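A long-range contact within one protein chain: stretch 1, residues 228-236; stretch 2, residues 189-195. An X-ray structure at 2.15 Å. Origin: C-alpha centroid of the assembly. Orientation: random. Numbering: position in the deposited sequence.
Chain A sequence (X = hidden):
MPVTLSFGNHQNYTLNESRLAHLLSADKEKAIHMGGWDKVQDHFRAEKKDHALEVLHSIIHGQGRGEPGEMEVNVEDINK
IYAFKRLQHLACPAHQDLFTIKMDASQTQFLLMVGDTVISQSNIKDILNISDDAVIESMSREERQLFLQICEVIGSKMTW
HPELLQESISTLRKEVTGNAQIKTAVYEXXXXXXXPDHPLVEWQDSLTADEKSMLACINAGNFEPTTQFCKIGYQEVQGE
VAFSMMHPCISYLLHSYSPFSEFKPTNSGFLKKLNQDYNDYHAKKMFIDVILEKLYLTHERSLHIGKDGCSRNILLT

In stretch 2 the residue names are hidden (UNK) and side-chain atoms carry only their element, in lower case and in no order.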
ATOM      1  N   GLN A 228      12.493  -6.691 -12.360  1.00 44.22           N
ATOM      2  CA  GLN A 228      11.367  -7.371 -13.046  1.00 43.61           C
ATOM      3  C   GLN A 228      10.364  -7.991 -12.088  1.00 42.17           C
ATOM      4  O   GLN A 228       9.220  -8.219 -12.452  1.00 43.18           O
ATOM      5  CB  GLN A 228      11.903  -8.550 -13.912  1.00 44.58           C
ATOM      6  CG  GLN A 228      11.037  -8.905 -15.106  1.00 42.77           C
ATOM      7  CD  GLN A 228      11.032  -7.743 -16.111  1.00 45.26           C
ATOM      8  OE1 GLN A 228      11.978  -6.969 -16.155  1.00 48.43           O
ATOM      9  NE2 GLN A 228       9.972  -7.631 -16.917  1.00 45.46           N
ATOM     10  N   PHE A 229      10.802  -8.348 -10.883  1.00 40.38           N
ATOM     11  CA  PHE A 229       9.982  -9.161 -10.000  1.00 38.86           C
ATOM     12  C   PHE A 229       9.385  -8.424  -8.783  1.00 38.98           C
ATOM     13  O   PHE A 229       8.734  -9.073  -7.944  1.00 38.28           O
ATOM     14  CB  PHE A 229      10.824 -10.370  -9.591  1.00 38.32           C
ATOM     15  CG  PHE A 229      11.445 -11.051 -10.786  1.00 39.44           C
ATOM     16  CD1 PHE A 229      10.622 -11.621 -11.772  1.00 36.17           C
ATOM     17  CD2 PHE A 229      12.789 -10.949 -11.022  1.00 34.99           C
ATOM     18  CE1 PHE A 229      11.150 -12.131 -12.909  1.00 37.33           C
ATOM     19  CE2 PHE A 229      13.347 -11.496 -12.132  1.00 40.92           C
ATOM     20  CZ  PHE A 229      12.535 -12.111 -13.101  1.00 38.23           C
ATOM     21  N   CYS A 230       9.594  -7.100  -8.691  1.00 39.67           N
ATOM     22  CA  CYS A 230       9.109  -6.292  -7.524  1.00 42.11           C
ATOM     23  C   CYS A 230       7.619  -6.384  -7.280  1.00 41.74           C
ATOM     24  O   CYS A 230       7.182  -6.228  -6.171  1.00 44.25           O
ATOM     25  CB  CYS A 230       9.572  -4.827  -7.569  1.00 42.29           C
ATOM     26  SG  CYS A 230       8.874  -3.888  -9.016  1.00 48.69           S
ATOM     27  N   LYS A 231       6.827  -6.706  -8.284  1.00 41.02           N
ATOM     28  CA  LYS A 231       5.403  -6.882  -8.042  1.00 40.45           C
ATOM     29  C   LYS A 231       4.921  -8.306  -7.883  1.00 40.23           C
ATOM     30  O   LYS A 231       3.759  -8.485  -7.720  1.00 41.37           O
ATOM     31  CB  LYS A 231       4.601  -6.186  -9.142  1.00 39.73           C
ATOM     32  CG  LYS A 231       4.798  -4.645  -9.056  1.00 42.61           C
ATOM     33  CD  LYS A 231       3.917  -3.938 -10.077  1.00 47.06           C
ATOM     34  CE  LYS A 231       4.682  -3.715 -11.409  1.00 52.00           C
ATOM     35  NZ  LYS A 231       3.792  -3.311 -12.552  1.00 49.75           N
ATOM     36  N   ILE A 232       5.797  -9.318  -7.912  1.00 39.94           N
ATOM     37  CA  ILE A 232       5.317 -10.691  -7.872  1.00 39.53           C
ATOM     38  C   ILE A 232       5.355 -11.291  -6.462  1.00 39.40           C
ATOM     39  O   ILE A 232       6.380 -11.237  -5.775  1.00 39.76           O
ATOM     40  CB  ILE A 232       6.153 -11.619  -8.864  1.00 39.82           C
ATOM     41  CG1 ILE A 232       5.678 -11.337 -10.278  1.00 43.54           C
ATOM     42  CG2 ILE A 232       5.820 -13.079  -8.747  1.00 39.75           C
ATOM     43  CD1 ILE A 232       6.424 -10.301 -10.821  1.00 45.84           C
ATOM     44  N   GLY A 233       4.265 -11.941  -6.086  1.00 38.12           N
ATOM     45  CA  GLY A 233       4.238 -12.762  -4.912  1.00 39.30           C
ATOM     46  C   GLY A 233       4.221 -14.256  -5.200  1.00 39.56           C
ATOM     47  O   GLY A 233       4.011 -14.669  -6.329  1.00 38.71           O
ATOM     48  N   TYR A 234       4.456 -15.061  -4.159  1.00 39.84           N
ATOM     49  CA  TYR A 234       4.520 -16.492  -4.277  1.00 42.43           C
ATOM     50  C   TYR A 234       4.330 -17.171  -2.921  1.00 44.57           C
ATOM     51  O   TYR A 234       4.810 -16.654  -1.902  1.00 44.16           O
ATOM     52  CB  TYR A 234       5.921 -16.952  -4.830  1.00 40.65           C
ATOM     53  CG  TYR A 234       7.109 -16.029  -4.545  1.00 39.31           C
ATOM     54  CD1 TYR A 234       7.861 -16.168  -3.372  1.00 40.03           C
ATOM     55  CD2 TYR A 234       7.518 -15.074  -5.470  1.00 36.49           C
ATOM     56  CE1 TYR A 234       8.960 -15.355  -3.137  1.00 37.60           C
ATOM     57  CE2 TYR A 234       8.629 -14.260  -5.255  1.00 33.95           C
ATOM     58  CZ  TYR A 234       9.345 -14.422  -4.096  1.00 36.92           C
ATOM     59  OH  TYR A 234      10.447 -13.656  -3.829  1.00 35.77           O
ATOM     60  N   GLN A 235       3.677 -18.330  -2.942  1.00 47.29           N
ATOM     61  CA  GLN A 235       3.578 -19.231  -1.793  1.00 51.47           C
ATOM     62  C   GLN A 235       3.505 -20.651  -2.294  1.00 52.33           C
ATOM     63  O   GLN A 235       2.976 -20.904  -3.355  1.00 51.42           O
ATOM     64  CB  GLN A 235       2.353 -18.948  -0.882  1.00 52.58           C
ATOM     65  CG  GLN A 235       1.065 -18.480  -1.564  1.00 58.21           C
ATOM     66  CD  GLN A 235      -0.228 -18.758  -0.709  1.00 66.96           C
ATOM     67  OE1 GLN A 235      -0.164 -18.989   0.521  1.00 66.78           O
ATOM     68  NE2 GLN A 235      -1.390 -18.786  -1.391  1.00 66.74           N
ATOM     69  N   GLU A 236       4.030 -21.568  -1.492  1.00 54.09           N
ATOM     70  CA  GLU A 236       4.029 -22.944  -1.773  1.00 56.71           C
ATOM     71  C   GLU A 236       2.818 -23.482  -0.999  1.00 59.38           C
ATOM     72  O   GLU A 236       2.581 -23.124   0.169  1.00 59.07           O
ATOM     73  CB  GLU A 236       5.374 -23.558  -1.340  1.00 57.65           C
ATOM     74  CG  GLU A 236       6.626 -22.771  -1.870  1.00 58.96           C
ATOM     75  CD  GLU A 236       7.991 -23.457  -1.569  1.00 65.82           C
ATOM     76  OE1 GLU A 236       9.071 -22.905  -1.917  1.00 64.13           O
ATOM     77  OE2 GLU A 236       7.993 -24.547  -0.967  1.00 67.00           O
ATOM     78  N   UNK A 189       1.013 -11.413   3.247  1.00 44.43           N
ATOM     79  CA  UNK A 189       0.047 -11.733   2.214  1.00 43.57           C
ATOM     80  C   UNK A 189       0.746 -12.267   0.911  1.00 43.01           C
ATOM     81  O   UNK A 189       0.275 -13.201   0.355  1.00 41.09           O
ATOM     82  c   UNK A 189      -1.889 -10.802   0.895  1.00 48.53           C
ATOM     83  s   UNK A 189      -2.975  -9.418   0.428  1.00 53.60           S
ATOM     84  c   UNK A 189      -0.730 -10.477   1.852  1.00 42.12           C
ATOM     85  c   UNK A 189      -1.851  -8.772  -0.827  1.00 46.19           C
ATOM     86  N   UNK A 190       1.802 -11.587   0.394  1.00 41.84           N
ATOM     87  CA  UNK A 190       2.312 -11.958  -0.971  1.00 40.84           C
ATOM     88  C   UNK A 190       3.403 -12.973  -1.023  1.00 40.00           C
ATOM     89  O   UNK A 190       3.470 -13.713  -1.984  1.00 40.04           O
ATOM     90  s   UNK A 190       1.005  -9.463  -2.869  1.00 58.72           S
ATOM     91  c   UNK A 190       2.897 -10.760  -1.600  1.00 39.41           C
ATOM     92  c   UNK A 190       1.921  -9.741  -1.440  1.00 46.57           C
ATOM     93  c   UNK A 190       2.111  -8.043  -2.982  1.00 42.62           C
ATOM     94  N   UNK A 191       4.307 -12.965  -0.030  1.00 40.64           N
ATOM     95  CA  UNK A 191       5.425 -13.924   0.009  1.00 40.54           C
ATOM     96  C   UNK A 191       5.501 -14.444   1.423  1.00 42.10           C
ATOM     97  O   UNK A 191       6.431 -14.083   2.151  1.00 40.32           O
ATOM     98  c   UNK A 191       8.041 -11.872  -2.102  1.00 39.84           C
ATOM     99  c   UNK A 191       6.701 -12.494  -1.787  1.00 38.41           C
ATOM    100  n   UNK A 191       8.029 -11.304  -3.440  1.00 34.87           N
ATOM    101  c   UNK A 191       8.994 -10.518  -3.889  1.00 37.54           C
ATOM    102  n   UNK A 191       8.922 -10.058  -5.124  1.00 35.52           N
ATOM    103  n   UNK A 191      10.034 -10.207  -3.119  1.00 35.10           N
ATOM    104  c   UNK A 191       6.750 -13.218  -0.388  1.00 41.40           C
ATOM    105  N   UNK A 192       4.483 -15.248   1.847  1.00 43.70           N
ATOM    106  CA  UNK A 192       4.396 -15.492   3.312  1.00 45.18           C
ATOM    107  C   UNK A 192       5.678 -16.161   3.825  1.00 46.57           C
ATOM    108  O   UNK A 192       6.085 -15.882   4.963  1.00 47.10           O
ATOM    109  c   UNK A 192       3.293 -15.752   1.137  1.00 43.73           C
ATOM    110  c   UNK A 192       3.155 -16.420   3.479  1.00 45.80           C
ATOM    111  c   UNK A 192       2.794 -16.882   2.062  1.00 45.37           C
ATOM    112  N   UNK A 193       6.348 -16.966   2.993  1.00 44.43           N
ATOM    113  CA  UNK A 193       7.510 -17.650   3.508  1.00 46.08           C
ATOM    114  C   UNK A 193       8.819 -16.864   3.378  1.00 45.98           C
ATOM    115  O   UNK A 193       9.873 -17.342   3.776  1.00 46.00           O
ATOM    116  c   UNK A 193       7.624 -19.128   2.973  1.00 44.61           C
ATOM    117  N   UNK A 194       8.749 -15.646   2.848  1.00 45.21           N
ATOM    118  CA  UNK A 194       9.965 -14.831   2.739  1.00 45.06           C
ATOM    119  C   UNK A 194       9.933 -13.675   3.766  1.00 46.27           C
ATOM    120  O   UNK A 194       8.992 -12.882   3.818  1.00 45.53           O
ATOM    121  o   UNK A 194      11.188 -11.691  -0.825  1.00 38.82           O
ATOM    122  c   UNK A 194      11.220 -12.907  -0.438  1.00 41.30           C
ATOM    123  o   UNK A 194      11.290 -13.919  -1.234  1.00 41.63           O
ATOM    124  c   UNK A 194      11.114 -13.186   1.076  1.00 40.84           C
ATOM    125  c   UNK A 194      10.050 -14.249   1.337  1.00 44.03           C
ATOM    126  N   UNK A 195      10.961 -13.573   4.571  1.00 47.03           N
ATOM    127  CA  UNK A 195      11.042 -12.477   5.519  1.00 48.63           C
ATOM    128  C   UNK A 195      11.386 -11.228   4.729  1.00 49.35           C
ATOM    129  O   UNK A 195      12.212 -11.308   3.772  1.00 50.18           O
ATOM    130  c   UNK A 195      12.125 -12.793   6.515  1.00 50.35           C
TER

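Position 189 lies in a helix that begins earlier in the chain. Its side chain has three carbons and one sulfur, unbranched, with the sulfur between the second carbon and the last. CA-to-CB points away from stretch 1, and no side-chain atom comes within contact distance. This is Met-189.

Position 190 carries the same set, three carbons and a sulfur in an unbranched chain. Its main contact is through the backbone. The carbonyl O of 190 accepts a hydrogen bond of 2.7 Å from N of Tyr-234. The same O lies 3.2 Å from CA of Gly-233. A CB on Gly-233 would sit about 2.5 Å from this O, a clash, so the bare glycine lets the strand come close. The residue is Met-190.

Position 191 is the first to leave helical phi/psi. Its side chain has three carbons, a nitrogen, then a carbon carrying two more nitrogens. The chain nitrogen and one end nitrogen each lie 2.9 Å from O of Ile-232. The second side-chain carbon packs over one face of the Tyr-234 ring, 4.0 Å from its centroid. The planar end is a guanidinium, so this is Arg-191. NE and NH2 both donate to O of Ile-232, and CG makes the CH-pi contact. CA of Arg-191 also lies 3.4 Å from O of Tyr-234, with a nearly straight C-H...O angle.

Position 192 has three side-chain carbons that close a ring onto the backbone N. One ring carbon lies 3.6 Å from CB of Gln-235, and the ring carbon bonded to N lies 3.5 Å from O of Tyr-234. Only proline closes such a ring, so it is Pro-192.

Position 193 has a single side-chain carbon and makes no contact with stretch 1. It is Ala-193, inside the type I turn from Arg-191 to position 194.

Position 194 has three side-chain carbons, the third carrying two oxygens. One of these oxygens accepts a 2.7 Å hydrogen bond from OH of Tyr-234. This carboxylate, one carbon longer than aspartate's, identifies Glu-194. That oxygen is OE1. OE2 forms a salt bridge with NH1 of Arg-191 at 3.0 Å. N of Glu-194 closes the turn on O of Arg-191 at 2.9 Å.

Position 195 again has one side-chain carbon, beyond reach of stretch 1. It is Ala-195.

The contact joins a helix end and its following turn to the start of a strand. One backbone hydrogen bond ties Met-190 to Tyr-234. Arg-191 reaches Ile-232, while Glu-194 binds both Arg-191 and the tyrosine hydroxyl. Tyr-234 is thus held at its backbone, ring face and hydroxyl.

Stretch 2, residues 189-195: MMRPAEA
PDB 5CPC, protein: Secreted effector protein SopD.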